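Local coordinates for protein probable AP endonuclease (African swine fever virus, PDB 6KI3) that probably cleaves the DNA backbone on the 5' side of abasic sites and trims mismatched 3' ends, using three zinc ions, in viral DNA repair, at residues H238-E243 with T290-T295. Numbering follows the deposited sequence.
Sequences HASLFE and TAEFTT. With ZN (zinc ion), chain I; nucleotides of chain C.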
ATOM      1  N   HIS A 238     -11.323  -2.830  -6.635  1.00 33.03           N
ATOM      2  CA  HIS A 238     -10.173  -3.722  -6.680  1.00 30.32           C
ATOM      3  C   HIS A 238     -10.566  -5.092  -7.221  1.00 32.24           C
ATOM      4  O   HIS A 238     -11.707  -5.540  -7.083  1.00 33.84           O
ATOM      5  CB  HIS A 238      -9.555  -3.874  -5.289  1.00 30.67           C
ATOM      6  CG  HIS A 238      -8.866  -2.640  -4.795  1.00 30.21           C
ATOM      7  ND1 HIS A 238      -8.118  -2.618  -3.638  1.00 29.81           N
ATOM      8  CD2 HIS A 238      -8.809  -1.387  -5.304  1.00 28.59           C
ATOM      9  CE1 HIS A 238      -7.634  -1.403  -3.452  1.00 27.62           C
ATOM     10  NE2 HIS A 238      -8.037  -0.637  -4.451  1.00 27.84           N
ATOM     11  N   ALA A 239      -9.597  -5.761  -7.840  1.00 28.62           N
ATOM     12  CA  ALA A 239      -9.807  -7.090  -8.393  1.00 27.36           C
ATOM     13  C   ALA A 239      -8.492  -7.854  -8.361  1.00 27.40           C
ATOM     14  O   ALA A 239      -7.410  -7.265  -8.283  1.00 29.01           O
ATOM     15  CB  ALA A 239     -10.363  -7.026  -9.820  1.00 27.01           C
ATOM     16  N   SER A 240      -8.598  -9.178  -8.420  1.00 28.75           N
ATOM     17  CA  SER A 240      -7.413 -10.023  -8.414  1.00 30.76           C
ATOM     18  C   SER A 240      -6.618  -9.846  -9.703  1.00 34.13           C
ATOM     19  O   SER A 240      -7.167  -9.522 -10.759  1.00 32.12           O
ATOM     20  CB  SER A 240      -7.803 -11.490  -8.235  1.00 33.08           C
ATOM     21  OG  SER A 240      -8.257 -11.741  -6.916  1.00 32.23           O
ATOM     22  N   LEU A 241      -5.307 -10.065  -9.602  1.00 35.31           N
ATOM     23  CA  LEU A 241      -4.421  -9.887 -10.745  1.00 36.29           C
ATOM     24  C   LEU A 241      -4.845 -10.790 -11.897  1.00 38.27           C
ATOM     25  O   LEU A 241      -5.150 -11.970 -11.698  1.00 38.30           O
ATOM     26  CB  LEU A 241      -2.976 -10.185 -10.342  1.00 34.98           C
ATOM     27  CG  LEU A 241      -2.434  -9.434  -9.123  1.00 33.09           C
ATOM     28  CD1 LEU A 241      -0.989  -9.827  -8.846  1.00 31.10           C
ATOM     29  CD2 LEU A 241      -2.564  -7.927  -9.302  1.00 29.97           C
ATOM     30  N   PHE A 242      -4.874 -10.218 -13.103  1.00 38.52           N
ATOM     31  CA  PHE A 242      -5.289 -10.898 -14.330  1.00 36.99           C
ATOM     32  C   PHE A 242      -6.759 -11.304 -14.306  1.00 37.52           C
ATOM     33  O   PHE A 242      -7.184 -12.153 -15.095  1.00 46.73           O
ATOM     34  CB  PHE A 242      -4.414 -12.122 -14.626  1.00 36.59           C
ATOM     35  CG  PHE A 242      -2.945 -11.826 -14.644  1.00 38.56           C
ATOM     36  CD1 PHE A 242      -2.341 -11.331 -15.788  1.00 39.17           C
ATOM     37  CD2 PHE A 242      -2.165 -12.052 -13.524  1.00 35.88           C
ATOM     38  CE1 PHE A 242      -0.987 -11.060 -15.811  1.00 42.78           C
ATOM     39  CE2 PHE A 242      -0.811 -11.784 -13.539  1.00 33.38           C
ATOM     40  CZ  PHE A 242      -0.220 -11.288 -14.685  1.00 42.13           C
ATOM     41  N   GLU A 243      -7.551 -10.716 -13.409  1.00 36.97           N
ATOM     42  CA  GLU A 243      -8.986 -10.962 -13.360  1.00 37.55           C
ATOM     43  C   GLU A 243      -9.792  -9.673 -13.455  1.00 38.58           C
ATOM     44  O   GLU A 243     -11.016  -9.702 -13.281  1.00 36.80           O
ATOM     45  CB  GLU A 243      -9.356 -11.728 -12.083  1.00 35.86           C
ATOM     46  CG  GLU A 243      -8.576 -13.024 -11.892  1.00 35.67           C
ATOM     47  CD  GLU A 243      -9.179 -13.928 -10.831  1.00 43.54           C
ATOM     48  OE1 GLU A 243      -8.961 -15.156 -10.903  1.00 52.58           O
ATOM     49  OE2 GLU A 243      -9.874 -13.413  -9.928  1.00 40.54           O
ATOM     50  N   THR A 290      -4.386 -17.595  -3.399  1.00 39.17           N
ATOM     51  CA  THR A 290      -3.590 -18.727  -3.863  1.00 41.59           C
ATOM     52  C   THR A 290      -3.344 -18.647  -5.364  1.00 44.21           C
ATOM     53  O   THR A 290      -2.253 -18.976  -5.841  1.00 44.10           O
ATOM     54  CB  THR A 290      -4.284 -20.040  -3.510  1.00 43.79           C
ATOM     55  OG1 THR A 290      -5.643 -20.000  -3.962  1.00 48.97           O
ATOM     56  CG2 THR A 290      -4.266 -20.248  -2.022  1.00 42.16           C
ATOM     57  N   ALA A 291      -4.350 -18.210  -6.123  1.00 42.65           N
ATOM     58  CA  ALA A 291      -4.164 -18.032  -7.558  1.00 41.69           C
ATOM     59  C   ALA A 291      -3.196 -16.894  -7.850  1.00 41.58           C
ATOM     60  O   ALA A 291      -2.352 -17.002  -8.748  1.00 41.35           O
ATOM     61  CB  ALA A 291      -5.512 -17.781  -8.233  1.00 37.84           C
ATOM     62  N   GLU A 292      -3.293 -15.798  -7.093  1.00 39.89           N
ATOM     63  CA  GLU A 292      -2.465 -14.630  -7.374  1.00 38.73           C
ATOM     64  C   GLU A 292      -1.013 -14.857  -6.971  1.00 41.79           C
ATOM     65  O   GLU A 292      -0.096 -14.388  -7.655  1.00 41.96           O
ATOM     66  CB  GLU A 292      -3.032 -13.401  -6.663  1.00 37.18           C
ATOM     67  CG  GLU A 292      -4.382 -12.948  -7.190  1.00 38.51           C
ATOM     68  CD  GLU A 292      -4.895 -11.708  -6.486  1.00 37.48           C
ATOM     69  OE1 GLU A 292      -5.781 -11.842  -5.616  1.00 38.40           O
ATOM     70  OE2 GLU A 292      -4.415 -10.599  -6.801  1.00 38.27           O
ATOM     71  N   PHE A 293      -0.779 -15.571  -5.868  1.00 39.22           N
ATOM     72  CA  PHE A 293       0.589 -15.741  -5.391  1.00 41.55           C
ATOM     73  C   PHE A 293       1.321 -16.867  -6.111  1.00 41.98           C
ATOM     74  O   PHE A 293       2.552 -16.827  -6.217  1.00 43.31           O
ATOM     75  CB  PHE A 293       0.598 -15.971  -3.878  1.00 40.38           C
ATOM     76  CG  PHE A 293       0.352 -14.721  -3.078  1.00 37.73           C
ATOM     77  CD1 PHE A 293       1.302 -13.713  -3.040  1.00 39.61           C
ATOM     78  CD2 PHE A 293      -0.824 -14.552  -2.369  1.00 34.02           C
ATOM     79  CE1 PHE A 293       1.081 -12.560  -2.310  1.00 32.48           C
ATOM     80  CE2 PHE A 293      -1.050 -13.402  -1.637  1.00 33.43           C
ATOM     81  CZ  PHE A 293      -0.096 -12.405  -1.607  1.00 28.84           C
ATOM     82  N   THR A 294       0.598 -17.872  -6.611  1.00 40.81           N
ATOM     83  CA  THR A 294       1.235 -18.863  -7.474  1.00 45.04           C
ATOM     84  C   THR A 294       1.629 -18.245  -8.810  1.00 46.32           C
ATOM     85  O   THR A 294       2.698 -18.549  -9.350  1.00 46.46           O
ATOM     86  CB  THR A 294       0.310 -20.062  -7.689  1.00 44.50           C
ATOM     87  OG1 THR A 294      -1.000 -19.604  -8.047  1.00 51.12           O
ATOM     88  CG2 THR A 294       0.227 -20.910  -6.426  1.00 46.51           C
ATOM     89  N   THR A 295       0.776 -17.373  -9.355  1.00 45.43           N
ATOM     90  CA  THR A 295       1.143 -16.632 -10.557  1.00 45.22           C
ATOM     91  C   THR A 295       2.316 -15.699 -10.283  1.00 45.61           C
ATOM     92  O   THR A 295       3.219 -15.561 -11.115  1.00 44.35           O
ATOM     93  CB  THR A 295      -0.061 -15.845 -11.080  1.00 43.11           C
ATOM     94  OG1 THR A 295      -1.131 -16.750 -11.378  1.00 46.75           O
ATOM     95  CG2 THR A 295       0.308 -15.073 -12.341  1.00 43.76           C
TER
HETATM   96 ZN    ZN I 301      -8.230   1.321  -3.799  1.00 26.03          ZN
ATOM     97  O5' 3DR C   1      -7.693   0.124  -0.462  1.00 33.08           O
ATOM     98  P   3DR C   1      -7.444   1.540  -1.184  1.00 26.94           P
ATOM     99  OP1 3DR C   1      -7.021   2.450  -0.058  1.00 29.09           O
ATOM    100  OP2 3DR C   1      -6.360   1.232  -2.185  1.00 28.08           O
ATOM    101  OP3 3DR C   1      -8.783   1.893  -1.786  1.00 30.61           O
ATOM    102  C2' 3DR C   1      -7.834  -2.503   3.079  1.00 25.79           C
ATOM    103  C5' 3DR C   1      -8.335   0.043   0.808  1.00 27.94           C
ATOM    104  C4' 3DR C   1      -8.656  -1.419   1.086  1.00 28.69           C
ATOM    105  O4' 3DR C   1      -7.522  -2.219   0.744  1.00 30.08           O
ATOM    106  C1' 3DR C   1      -7.130  -3.044   1.843  1.00 26.98           C
ATOM    107  C3' 3DR C   1      -8.980  -1.667   2.549  1.00 27.44           C
ATOM    108  O3' 3DR C   1     -10.182  -2.434   2.635  1.00 31.46           O
TER
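With CG set opposite its carbonyl carbon (chi1 -67°) and the chain extended beyond it, E292 reaches from helix 282-300 to the backbone of the 238-243 segment, while S240 turns its OG beside its own backbone N (chi1 -71°) to meet it. The two carboxylate oxygens are shared out: S240 OG donates to E292 OE1 at 2.8 Å, and L241 N gives E292 OE2 a nearly straight bond of 3.0 Å. Both donors lie well above the carboxylate plane, so the group presents a face to the loop; OE2 also forms a salt bridge with R277. L241 CG sits 3.3 Å from E292 OE2, its side chain crossing the glutamate at about a right angle and packing on L259 of helix 258-269. Farther along, F242 CE2 comes to 3.7 Å from T295 CG2, the methyl of a threonine whose hydroxyl is bonded back to A291 O. S240 to E243 form a type II beta turn, closed by E243 N to S240 O. At the start of the segment, H238 NE2 binds zinc at 2.1 Å alongside D236, H187 and two phosphate oxygens of the abasic residue 3DR1 of chain C. Helix 282-300, on the outside of the barrel, thus holds the turn just after H238, a ligand of the trinuclear zinc site typical of endonuclease IV-type TIM barrels.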